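PDB 2BBR: viral CASP8 and FADD-like apoptosis regulator from Molluscum contagiosum virus subtype 1, which inhibits death-receptor-induced apoptosis by interfering with caspase-8 recruitment and activation at the death-inducing signalling complex, and suppresses host NF-kappa-B activation. Local coordinates for residues S26-L31 with V61-V66; L31-A36 with L139-E144. All blocks are in the same frame, centred on the assembly; numbering follows the deposited sequence.

Interaction 1: S26-L31 with V61-V66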
# COMPACT_ATOMS: atom_id res chain seq x y z
N SER A 26 4.86 6.11 6.35
CA SER A 26 5.20 6.01 4.94
C SER A 26 4.30 5.01 4.23
O SER A 26 3.87 5.24 3.10
CB SER A 26 6.67 5.59 4.78
OG SER A 26 7.03 5.49 3.41
N LEU A 27 4.01 3.89 4.89
CA LEU A 27 3.15 2.88 4.30
C LEU A 27 1.74 3.42 4.10
O LEU A 27 1.12 3.19 3.06
CB LEU A 27 3.11 1.62 5.17
CG LEU A 27 4.46 0.93 5.40
CD1 LEU A 27 4.26 -0.33 6.23
CD2 LEU A 27 5.10 0.59 4.07
N LEU A 28 1.23 4.16 5.08
CA LEU A 28 -0.11 4.71 4.95
C LEU A 28 -0.15 5.77 3.86
O LEU A 28 -1.10 5.83 3.08
CB LEU A 28 -0.59 5.31 6.28
CG LEU A 28 -0.84 4.31 7.41
CD1 LEU A 28 -1.53 5.02 8.56
CD2 LEU A 28 -1.70 3.15 6.90
N LEU A 29 0.88 6.60 3.79
CA LEU A 29 0.92 7.62 2.75
C LEU A 29 0.89 6.95 1.37
O LEU A 29 0.24 7.44 0.45
CB LEU A 29 2.16 8.50 2.89
CG LEU A 29 2.09 9.58 3.97
CD1 LEU A 29 3.42 10.30 4.06
CD2 LEU A 29 0.98 10.56 3.64
N PHE A 30 1.60 5.83 1.24
CA PHE A 30 1.62 5.10 -0.02
C PHE A 30 0.22 4.56 -0.33
O PHE A 30 -0.26 4.65 -1.46
CB PHE A 30 2.62 3.94 0.07
CG PHE A 30 2.59 3.02 -1.11
CD1 PHE A 30 3.30 3.32 -2.27
CD2 PHE A 30 1.85 1.85 -1.07
CE1 PHE A 30 3.27 2.45 -3.38
CE2 PHE A 30 1.81 0.99 -2.15
CZ PHE A 30 2.52 1.28 -3.31
N LEU A 31 -0.44 4.00 0.68
CA LEU A 31 -1.79 3.46 0.49
C LEU A 31 -2.76 4.55 0.01
O LEU A 31 -3.71 4.26 -0.71
CB LEU A 31 -2.32 2.85 1.79
CG LEU A 31 -1.72 1.52 2.24
CD1 LEU A 31 -2.33 1.13 3.58
CD2 LEU A 31 -1.99 0.44 1.20
N VAL A 61 -9.86 0.32 9.26
CA VAL A 61 -9.64 -1.06 9.68
C VAL A 61 -8.70 -1.75 8.70
O VAL A 61 -7.78 -2.46 9.11
CB VAL A 61 -10.99 -1.80 9.77
CG1 VAL A 61 -10.77 -3.30 9.85
CG2 VAL A 61 -11.75 -1.33 11.01
N GLU A 62 -8.89 -1.52 7.40
CA GLU A 62 -8.01 -2.13 6.40
C GLU A 62 -6.59 -1.61 6.56
O GLU A 62 -5.63 -2.37 6.47
CB GLU A 62 -8.50 -1.84 4.99
CG GLU A 62 -9.74 -2.60 4.59
CD GLU A 62 -9.90 -2.68 3.09
OE1 GLU A 62 -10.63 -1.83 2.52
OE2 GLU A 62 -9.28 -3.57 2.48
N MET A 63 -6.45 -0.30 6.78
CA MET A 63 -5.12 0.27 6.96
C MET A 63 -4.40 -0.40 8.12
O MET A 63 -3.25 -0.80 7.99
CB MET A 63 -5.21 1.77 7.22
CG MET A 63 -5.65 2.58 6.03
SD MET A 63 -5.77 4.32 6.45
CE MET A 63 -6.47 4.98 4.94
N LEU A 64 -5.08 -0.50 9.26
CA LEU A 64 -4.46 -1.12 10.42
C LEU A 64 -4.13 -2.59 10.18
O LEU A 64 -3.10 -3.09 10.63
CB LEU A 64 -5.36 -0.97 11.65
CG LEU A 64 -5.57 0.48 12.13
CD1 LEU A 64 -6.56 0.50 13.29
CD2 LEU A 64 -4.24 1.09 12.54
N TYR A 65 -5.01 -3.29 9.47
CA TYR A 65 -4.77 -4.70 9.17
C TYR A 65 -3.51 -4.85 8.31
O TYR A 65 -2.65 -5.68 8.59
CB TYR A 65 -5.95 -5.30 8.43
CG TYR A 65 -5.79 -6.77 8.15
CD1 TYR A 65 -6.17 -7.73 9.09
CD2 TYR A 65 -5.20 -7.22 6.96
CE1 TYR A 65 -5.97 -9.09 8.85
CE2 TYR A 65 -5.00 -8.57 6.72
CZ TYR A 65 -5.39 -9.50 7.67
OH TYR A 65 -5.18 -10.84 7.44
N VAL A 66 -3.41 -4.04 7.26
CA VAL A 66 -2.26 -4.10 6.38
C VAL A 66 -0.97 -3.80 7.14
O VAL A 66 0.08 -4.37 6.84
CB VAL A 66 -2.42 -3.10 5.20
CG1 VAL A 66 -1.14 -3.04 4.38
CG2 VAL A 66 -3.58 -3.54 4.31
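Leu28 and Met63 meet between helices 22-31 and 57-66, and they illustrate how leucine-rich helices in a bundle interlock with no polar bond between them. The axes of the two short segments pass 10.7 Å apart at 132°, a wide spacing that bulky side chains fill. From Leu28 a single methyl makes the touch: CD2 lies 3.8 Å from Met63 CB and 4.1 Å from Met63 CG, at the root of the methionine. The bond from CA of Leu28 does not aim at the partner helix, but with CG beside the backbone N (chi1 -68°) the branch swings across to it. One turn on, Leu31 CD1 is the second bump. It enters the hollow between Met63 and Val66, themselves a turn apart, touching Met63 CG and Val66 CG1 at 4.4 Å each, a looser fit than that of Leu28. Met63 in turn faces the pair Leu28 and Leu31, its chain extended beyond CG. All four residues are buried. This is core packing of the first death effector domain, a helical bundle of the death fold. Val101 of helix 95-104 touches both Leu31 and Val66, while helix 70-77 packs against Val61 and Leu64.

Interaction 2: L31-A36 with L139-E144; sequences LCHDAA and LVLALE
Glu144 OE2 is gripped twice, by a salt bridge to Arg97 NH1 and a hydrogen bond to Tyr96 OH, so the acid beside His33 has its main partners on helix 95-104. Its other oxygen, Glu144 OE1, comes 4.2 Å from His33 CD2, obliquely to the imidazole, and makes no hydrogen bond to the ring, although it is hydrogen-bonded elsewhere.

The heart of the contact is apolar. Leu141 sets its CD2 methyl over one face of the His33 ring, 3.6 Å from the centroid and only 3° off the ring normal. This is a CH-pi contact with almost exact centring: each of the five His33 ring atoms is 3.7 or 3.8 Å from Leu141 CD2. Leu141 CD1, the second branch, lies 4.1 Å from His33 ND1. Two torsions explain the meeting. His33 turns its ring anti to the main-chain nitrogen (chi1 -169°), out from the turn that follows helix 22-31, whereas Leu141 holds CG beside its own N. Within that turn, Ala36 N bonds to Cys32 O at 2.7 Å, closing one helix-like turn beyond the end of helix 22-31.

Arg97, outside both segments, is the shared hub. Its NH2 makes a salt bridge with Asp34 OD1 while its NH1 holds Glu144, so one guanidinium links an acid from each death effector domain, and Arg97 also touches the side chains of His33 and Leu141. The domains thus join here through a methyl on an imidazole, flanked by an arginine between two carboxylates. Because Glu144 OE1 lies 4.5 Å from His33 NE2, its negative charge could favour protonation of the ring, although the neighbouring arginine would probably offset much of that pull.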
# COMPACT_ATOMS: atom_id res chain seq x y z
N LEU A 31 -0.44 4.00 0.68
CA LEU A 31 -1.79 3.46 0.49
C LEU A 31 -2.76 4.55 0.01
O LEU A 31 -3.71 4.26 -0.71
CB LEU A 31 -2.32 2.85 1.79
CG LEU A 31 -1.72 1.52 2.24
CD1 LEU A 31 -2.33 1.13 3.58
CD2 LEU A 31 -1.99 0.44 1.20
N CYS A 32 -2.49 5.78 0.43
CA CYS A 32 -3.34 6.92 0.07
C CYS A 32 -2.82 7.69 -1.14
O CYS A 32 -3.33 8.76 -1.45
CB CYS A 32 -3.42 7.90 1.25
SG CYS A 32 -4.13 7.24 2.76
N HIS A 33 -1.83 7.13 -1.83
CA HIS A 33 -1.23 7.81 -2.98
C HIS A 33 -2.19 8.29 -4.07
O HIS A 33 -2.05 9.41 -4.56
CB HIS A 33 -0.16 6.92 -3.60
CG HIS A 33 0.69 7.61 -4.62
ND1 HIS A 33 1.63 8.56 -4.29
CD2 HIS A 33 0.72 7.51 -5.97
CE1 HIS A 33 2.21 9.01 -5.39
NE2 HIS A 33 1.67 8.39 -6.42
N ASP A 34 -3.15 7.46 -4.45
CA ASP A 34 -4.10 7.83 -5.50
C ASP A 34 -5.17 8.80 -5.03
O ASP A 34 -5.53 9.74 -5.75
CB ASP A 34 -4.78 6.59 -6.07
CG ASP A 34 -3.79 5.55 -6.55
OD1 ASP A 34 -2.93 5.90 -7.38
OD2 ASP A 34 -3.89 4.39 -6.10
N ALA A 35 -5.69 8.57 -3.83
CA ALA A 35 -6.75 9.42 -3.29
C ALA A 35 -6.28 10.75 -2.72
O ALA A 35 -6.98 11.76 -2.83
CB ALA A 35 -7.53 8.64 -2.24
N ALA A 36 -5.11 10.75 -2.09
CA ALA A 36 -4.57 11.96 -1.49
C ALA A 36 -3.28 12.40 -2.16
O ALA A 36 -2.19 12.23 -1.61
CB ALA A 36 -4.34 11.74 0.00
N LEU A 139 10.36 2.51 -3.81
CA LEU A 139 10.85 1.90 -5.05
C LEU A 139 9.65 1.74 -6.00
O LEU A 139 9.75 2.04 -7.20
CB LEU A 139 11.47 0.54 -4.77
CG LEU A 139 11.79 -0.34 -5.99
CD1 LEU A 139 12.76 0.38 -6.92
CD2 LEU A 139 12.39 -1.67 -5.52
N VAL A 140 8.52 1.28 -5.47
CA VAL A 140 7.33 1.11 -6.30
C VAL A 140 6.90 2.44 -6.91
O VAL A 140 6.63 2.52 -8.11
CB VAL A 140 6.16 0.50 -5.48
CG1 VAL A 140 4.89 0.45 -6.33
CG2 VAL A 140 6.54 -0.90 -5.02
N LEU A 141 6.85 3.49 -6.10
CA LEU A 141 6.45 4.79 -6.62
C LEU A 141 7.43 5.28 -7.69
O LEU A 141 7.02 5.86 -8.69
CB LEU A 141 6.33 5.82 -5.50
CG LEU A 141 5.16 5.59 -4.53
CD1 LEU A 141 5.18 6.67 -3.46
CD2 LEU A 141 3.84 5.62 -5.28
N ALA A 142 8.72 5.04 -7.47
CA ALA A 142 9.73 5.46 -8.45
C ALA A 142 9.49 4.76 -9.78
O ALA A 142 9.58 5.38 -10.85
CB ALA A 142 11.12 5.16 -7.93
N LEU A 143 9.19 3.46 -9.73
CA LEU A 143 8.91 2.71 -10.95
C LEU A 143 7.63 3.21 -11.60
O LEU A 143 7.55 3.32 -12.83
CB LEU A 143 8.78 1.21 -10.63
CG LEU A 143 10.07 0.50 -10.21
CD1 LEU A 143 9.73 -0.84 -9.58
CD2 LEU A 143 10.99 0.32 -11.40
N GLU A 144 6.62 3.53 -10.79
CA GLU A 144 5.36 4.04 -11.31
C GLU A 144 5.57 5.38 -12.01
O GLU A 144 5.01 5.64 -13.07
CB GLU A 144 4.37 4.30 -10.17
CG GLU A 144 3.58 3.12 -9.67
CD GLU A 144 2.57 3.55 -8.61
OE1 GLU A 144 1.92 4.60 -8.79
OE2 GLU A 144 2.44 2.82 -7.60

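Overall arrangement
From the N terminus, the chain runs through helix 22-31, whose last residues form the first half of interaction 1, and straight into the turn that opens interaction 2; Leu31 belongs to both. Interaction 1 closes first, when helix 57-66 returns across 29 intervening residues within the first death effector domain. Interaction 2 closes later, with 102 residues between its halves, when helix 136-145 of the second domain reaches the turn. The two loops therefore cross rather than nest. They also touch directly: Phe30 CD1 packs 3.7 Å from Leu141 CG, and Met63 CE 3.9 Å from Cys32 SG. One internal contact and one between domains thus share a single helix end.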